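Local coordinates for protein 2-dehydropantoate 2-reductase, putative (Enterococcus faecalis, PDB 2EW2) that probably catalyses the NADPH-dependent reduction of ketopantoate to pantoate, a step on the pathway to pantothenate, at residues S181-V184 and R185-I188; E244-T247 and H248-T252. All blocks are in the same frame, centred on the assembly; numbering follows the deposited sequence. Where two conformers were deposited one is given.

Interaction 1: residues S181-V184 and R185-I188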
loop_
_atom_site.group_PDB
_atom_site.type_symbol
_atom_site.label_atom_id
_atom_site.label_comp_id
_atom_site.label_asym_id
_atom_site.label_seq_id
_atom_site.Cartn_x
_atom_site.Cartn_y
_atom_site.Cartn_z
ATOM N N SER B 181 -12.765 26.082 -22.444
ATOM C CA SER B 181 -13.551 25.410 -21.418
ATOM C C SER B 181 -12.916 25.570 -20.051
ATOM O O SER B 181 -11.742 25.220 -19.846
ATOM C CB SER B 181 -13.737 23.919 -21.740
ATOM O OG SER B 181 -14.339 23.223 -20.634
ATOM N N SER B 182 -13.700 26.065 -19.106
ATOM C CA SER B 182 -13.257 26.144 -17.723
ATOM C C SER B 182 -13.449 24.814 -16.951
ATOM O O SER B 182 -13.403 24.794 -15.706
ATOM C CB SER B 182 -13.989 27.280 -17.014
ATOM O OG SER B 182 -15.378 26.985 -16.986
ATOM N N ASN B 183 -13.677 23.710 -17.665
ATOM C CA ASN B 183 -13.785 22.411 -17.001
ATOM C C ASN B 183 -12.643 21.468 -17.362
ATOM O O ASN B 183 -12.608 20.345 -16.874
ATOM C CB ASN B 183 -15.149 21.727 -17.255
ATOM C CG ASN B 183 -15.452 20.607 -16.230
ATOM O OD1 ASN B 183 -15.360 20.819 -15.016
ATOM N ND2 ASN B 183 -15.807 19.421 -16.723
ATOM N N VAL B 184 -11.708 21.925 -18.202
ATOM C CA VAL B 184 -10.622 21.059 -18.694
ATOM C C VAL B 184 -9.751 20.505 -17.549
ATOM O O VAL B 184 -9.538 19.294 -17.442
ATOM C CB VAL B 184 -9.738 21.771 -19.741
ATOM C CG1 VAL B 184 -8.586 20.849 -20.183
ATOM C CG2 VAL B 184 -10.570 22.170 -20.929
ATOM N N ARG B 185 -9.254 21.396 -16.704
ATOM C CA ARG B 185 -8.408 21.016 -15.568
ATOM C C ARG B 185 -9.176 20.101 -14.618
ATOM O O ARG B 185 -8.645 19.094 -14.197
ATOM C CB ARG B 185 -7.869 22.266 -14.857
ATOM C CG ARG B 185 -6.897 23.061 -15.758
ATOM C CD ARG B 185 -6.432 24.379 -15.147
ATOM N NE ARG B 185 -5.802 24.147 -13.856
ATOM C CZ ARG B 185 -6.110 24.808 -12.746
ATOM N NH1 ARG B 185 -6.981 25.809 -12.795
ATOM N NH2 ARG B 185 -5.506 24.502 -11.598
ATOM N N TYR B 186 -10.437 20.445 -14.340
ATOM C CA TYR B 186 -11.314 19.623 -13.501
ATOM C C TYR B 186 -11.497 18.212 -14.067
ATOM O O TYR B 186 -11.363 17.219 -13.338
ATOM C CB TYR B 186 -12.684 20.310 -13.270
ATOM C CG TYR B 186 -13.546 19.548 -12.283
ATOM C CD1 TYR B 186 -13.546 19.876 -10.936
ATOM C CD2 TYR B 186 -14.319 18.452 -12.697
ATOM C CE1 TYR B 186 -14.315 19.151 -10.017
ATOM C CE2 TYR B 186 -15.085 17.719 -11.787
ATOM C CZ TYR B 186 -15.078 18.063 -10.450
ATOM O OH TYR B 186 -15.844 17.323 -9.540
ATOM N N SER B 187 -11.782 18.106 -15.368
ATOM C CA SER B 187 -12.015 16.797 -15.966
ATOM C C SER B 187 -10.763 15.925 -15.933
ATOM O O SER B 187 -10.848 14.713 -15.707
ATOM C CB SER B 187 -12.554 16.926 -17.394
ATOM O OG SER B 187 -11.487 17.190 -18.272
ATOM N N ILE B 188 -9.604 16.543 -16.150
ATOM C CA ILE B 188 -8.331 15.840 -16.049
ATOM C C ILE B 188 -8.060 15.295 -14.628
ATOM O O ILE B 188 -7.602 14.147 -14.462
ATOM C CB ILE B 188 -7.178 16.740 -16.553
ATOM C CG1 ILE B 188 -7.279 16.902 -18.076
ATOM C CG2 ILE B 188 -5.787 16.230 -16.079
ATOM C CD1 ILE B 188 -6.469 18.058 -18.615
HETATM O O HOH W 1 -11.267 23.254 -14.754
#
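Ser187 and Ile188 bond back to Asn183 and Val184 at the start of helix 184-195, entered from strand 178-180 as the chain leaves the sheet for the helical C-terminal part. Ser187 N bonds to Asn183 O (2.8 Å), and Ile188 N reaches Val184 O at 3.0 Å. A second donor shares that carbonyl: Ser187 OG, at chi1 80°, swings back along the helix and bonds to Val184 O at 3.0 Å, from the same face of the carbonyl plane as the Ile188 N-H. Ahead of the helix, a type I turn runs from Ser181 to Val184, and within it Ser181 OG accepts from Asn183 N (3.1 Å), which makes an ST turn. A water bridges Ser182 O and Tyr186 N, 3.0 Å from the latter, and the N-H of Arg185 goes to the Glu154 carboxylate.

Among the side chains, Asn183 in one of its two conformers turns its amide oxygen to Tyr186, Asn183 OD1 lying 3.2 Å from Tyr186 CB and obliquely to the ring; for the other conformer this contact is doubtful. The phenol OH is held farther off, by Asp241 N. Val184 and Ile188 run side by side, CG1 to CD1 3.8 Å, and both pack on Val128 of the sheet.

With early N-H groups met by a water and a carboxylate, the helix start is well supplied with acceptors, and the carboxylate would probably also suit the positive end of the helix dipole.

Interaction 2: residues E244-T247 and H248-T252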
loop_
_atom_site.group_PDB
_atom_site.type_symbol
_atom_site.label_atom_id
_atom_site.label_comp_id
_atom_site.label_asym_id
_atom_site.label_seq_id
_atom_site.Cartn_x
_atom_site.Cartn_y
_atom_site.Cartn_z
ATOM N N GLU B 244 -19.419 12.503 -5.972
ATOM C CA GLU B 244 -19.677 12.189 -7.372
ATOM C C GLU B 244 -18.632 11.226 -7.924
ATOM O O GLU B 244 -18.962 10.316 -8.698
ATOM C CB GLU B 244 -19.732 13.458 -8.242
ATOM C CG GLU B 244 -20.203 13.225 -9.709
ATOM C CD GLU B 244 -19.097 12.711 -10.653
ATOM O OE1 GLU B 244 -19.393 11.860 -11.526
ATOM O OE2 GLU B 244 -17.926 13.152 -10.529
ATOM N N VAL B 245 -17.367 11.446 -7.558
ATOM C CA VAL B 245 -16.299 10.565 -8.021
ATOM C C VAL B 245 -16.497 9.146 -7.476
ATOM O O VAL B 245 -16.371 8.185 -8.222
ATOM C CB VAL B 245 -14.891 11.103 -7.675
ATOM C CG1 VAL B 245 -13.804 10.085 -8.067
ATOM C CG2 VAL B 245 -14.649 12.445 -8.386
ATOM N N TYR B 246 -16.812 9.018 -6.188
ATOM C CA TYR B 246 -17.115 7.702 -5.606
ATOM C C TYR B 246 -18.291 7.008 -6.299
ATOM O O TYR B 246 -18.245 5.809 -6.571
ATOM C CB TYR B 246 -17.404 7.804 -4.104
ATOM C CG TYR B 246 -17.568 6.437 -3.456
ATOM C CD1 TYR B 246 -16.475 5.559 -3.348
ATOM C CD2 TYR B 246 -18.815 6.019 -2.957
ATOM C CE1 TYR B 246 -16.607 4.301 -2.771
ATOM C CE2 TYR B 246 -18.957 4.751 -2.356
ATOM C CZ TYR B 246 -17.852 3.900 -2.286
ATOM O OH TYR B 246 -17.978 2.661 -1.713
ATOM N N THR B 247 -19.338 7.779 -6.580
ATOM C CA THR B 247 -20.532 7.272 -7.245
ATOM C C THR B 247 -20.204 6.735 -8.629
ATOM O O THR B 247 -20.678 5.665 -9.018
ATOM C CB THR B 247 -21.618 8.354 -7.316
ATOM O OG1 THR B 247 -22.159 8.540 -6.002
ATOM C CG2 THR B 247 -22.770 7.935 -8.262
ATOM N N HIS B 248 -19.369 7.461 -9.361
ATOM C CA HIS B 248 -18.903 6.992 -10.653
ATOM C C HIS B 248 -18.148 5.661 -10.533
ATOM O O HIS B 248 -18.363 4.724 -11.320
ATOM C CB HIS B 248 -17.991 8.044 -11.286
ATOM C CG HIS B 248 -17.382 7.601 -12.573
ATOM N ND1 HIS B 248 -17.971 7.849 -13.796
ATOM C CD2 HIS B 248 -16.256 6.893 -12.831
ATOM C CE1 HIS B 248 -17.224 7.324 -14.753
ATOM N NE2 HIS B 248 -16.176 6.741 -14.194
ATOM N N ILE B 249 -17.246 5.585 -9.556
ATOM C CA ILE B 249 -16.464 4.371 -9.351
ATOM C C ILE B 249 -17.377 3.187 -8.986
ATOM O O ILE B 249 -17.249 2.093 -9.533
ATOM C CB ILE B 249 -15.286 4.608 -8.331
ATOM C CG1 ILE B 249 -14.200 5.476 -9.006
ATOM C CG2 ILE B 249 -14.679 3.272 -7.884
ATOM C CD1 ILE B 249 -13.260 6.268 -8.068
ATOM N N VAL B 250 -18.336 3.406 -8.106
ATOM C CA VAL B 250 -19.265 2.337 -7.772
ATOM C C VAL B 250 -20.007 1.810 -9.026
ATOM O O VAL B 250 -20.152 0.599 -9.194
ATOM C CB VAL B 250 -20.197 2.757 -6.618
ATOM C CG1 VAL B 250 -21.306 1.715 -6.372
ATOM C CG2 VAL B 250 -19.358 2.956 -5.350
ATOM N N GLN B 251 -20.432 2.718 -9.902
ATOM C CA GLN B 251 -21.132 2.349 -11.140
ATOM C C GLN B 251 -20.298 1.462 -12.086
ATOM O O GLN B 251 -20.859 0.702 -12.875
ATOM C CB GLN B 251 -21.654 3.603 -11.860
ATOM C CG GLN B 251 -22.792 4.315 -11.123
ATOM C CD GLN B 251 -23.136 5.688 -11.696
ATOM O OE1 GLN B 251 -22.367 6.280 -12.464
ATOM N NE2 GLN B 251 -24.296 6.208 -11.306
ATOM N N THR B 252 -18.971 1.543 -11.997
ATOM C CA THR B 252 -18.082 0.679 -12.773
ATOM C C THR B 252 -18.110 -0.767 -12.280
ATOM O O THR B 252 -17.778 -1.670 -13.037
ATOM C CB THR B 252 -16.606 1.206 -12.840
ATOM O OG1 THR B 252 -15.939 1.000 -11.587
ATOM C CG2 THR B 252 -16.570 2.696 -13.193
#
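Glu244 and His248 lead off the contact, their side chains running alongside each other and pointing the same way. The carboxylate does not touch the imidazole nitrogen, Glu244 OE1 and His248 ND1 being 4.8 Å apart; the nearest approach is from OE1 to His248 CB, 4.1 Å, and the carboxylate and ring planes stand 56° apart. A bend at chi2 (-81°) turns the acid group of Glu244, whose OE2 forms a salt bridge with Arg190 of helix 184-195. The backbone oxygen of Glu244 accepts from His248 N at 3.0 Å.

One residue on, Val245 lies beside Ile249, with CG1 3.9 Å from CD1, while Val245 O takes the Ile249 N-H. Both side chains are buried and meet helix 218-235, Val245 on Ile226 and Ile249 on Val222. This is ordinary alpha-helical i to i+4 pairing on helix 242-252, in the all-helical C-terminal part of a ketopantoate reductase: the apolar stripe faces its helical neighbours, and more polar residues occupy the outer side.

At Tyr246 the partner is Val250, whose CG2 sits over one ring face, off centre toward the rim, in a CH-pi contact 3.7 Å from the ring centroid and 21° off the ring normal. It is this methyl, anti to the carbonyl carbon of Val250, that reaches back to the ring face. Lys223 adds a cation-pi interaction with the same ring, and Val250 N bonds to Tyr246 O at 2.9 Å.

Thr247 crosses Gln251; in one of the two conformers of Gln251, the Thr247 methyl CG2 lies 3.8 Å from Gln251 NE2. Thr247 OG1 instead bonds to Ala243 O, one turn earlier, and Thr247 O accepts from Gln251 N at 3.1 Å.

In the fold
Going along the chain from the N terminus, the alpha/beta part, in keeping with the NADP-binding Rossmann family, comes first, and strand 178-180, outermost in its sheet within this chain, runs into interaction 1. There the chain turns through 181-184 into helix 184-195, passing from the sheet to the helical C-terminal part. Interaction 2 follows in series on helix 242-252, so the two neither nest nor cross, and each is local, closing only a turn or so of chain. Their centres lie 18 Å apart and their nearest atoms about 5 Å, without touching. Helix 184-195 connects them: it begins in interaction 1, and farther along Arg190, Cys193 and Val194 pack against residues of interaction 2. Asp241 also serves both.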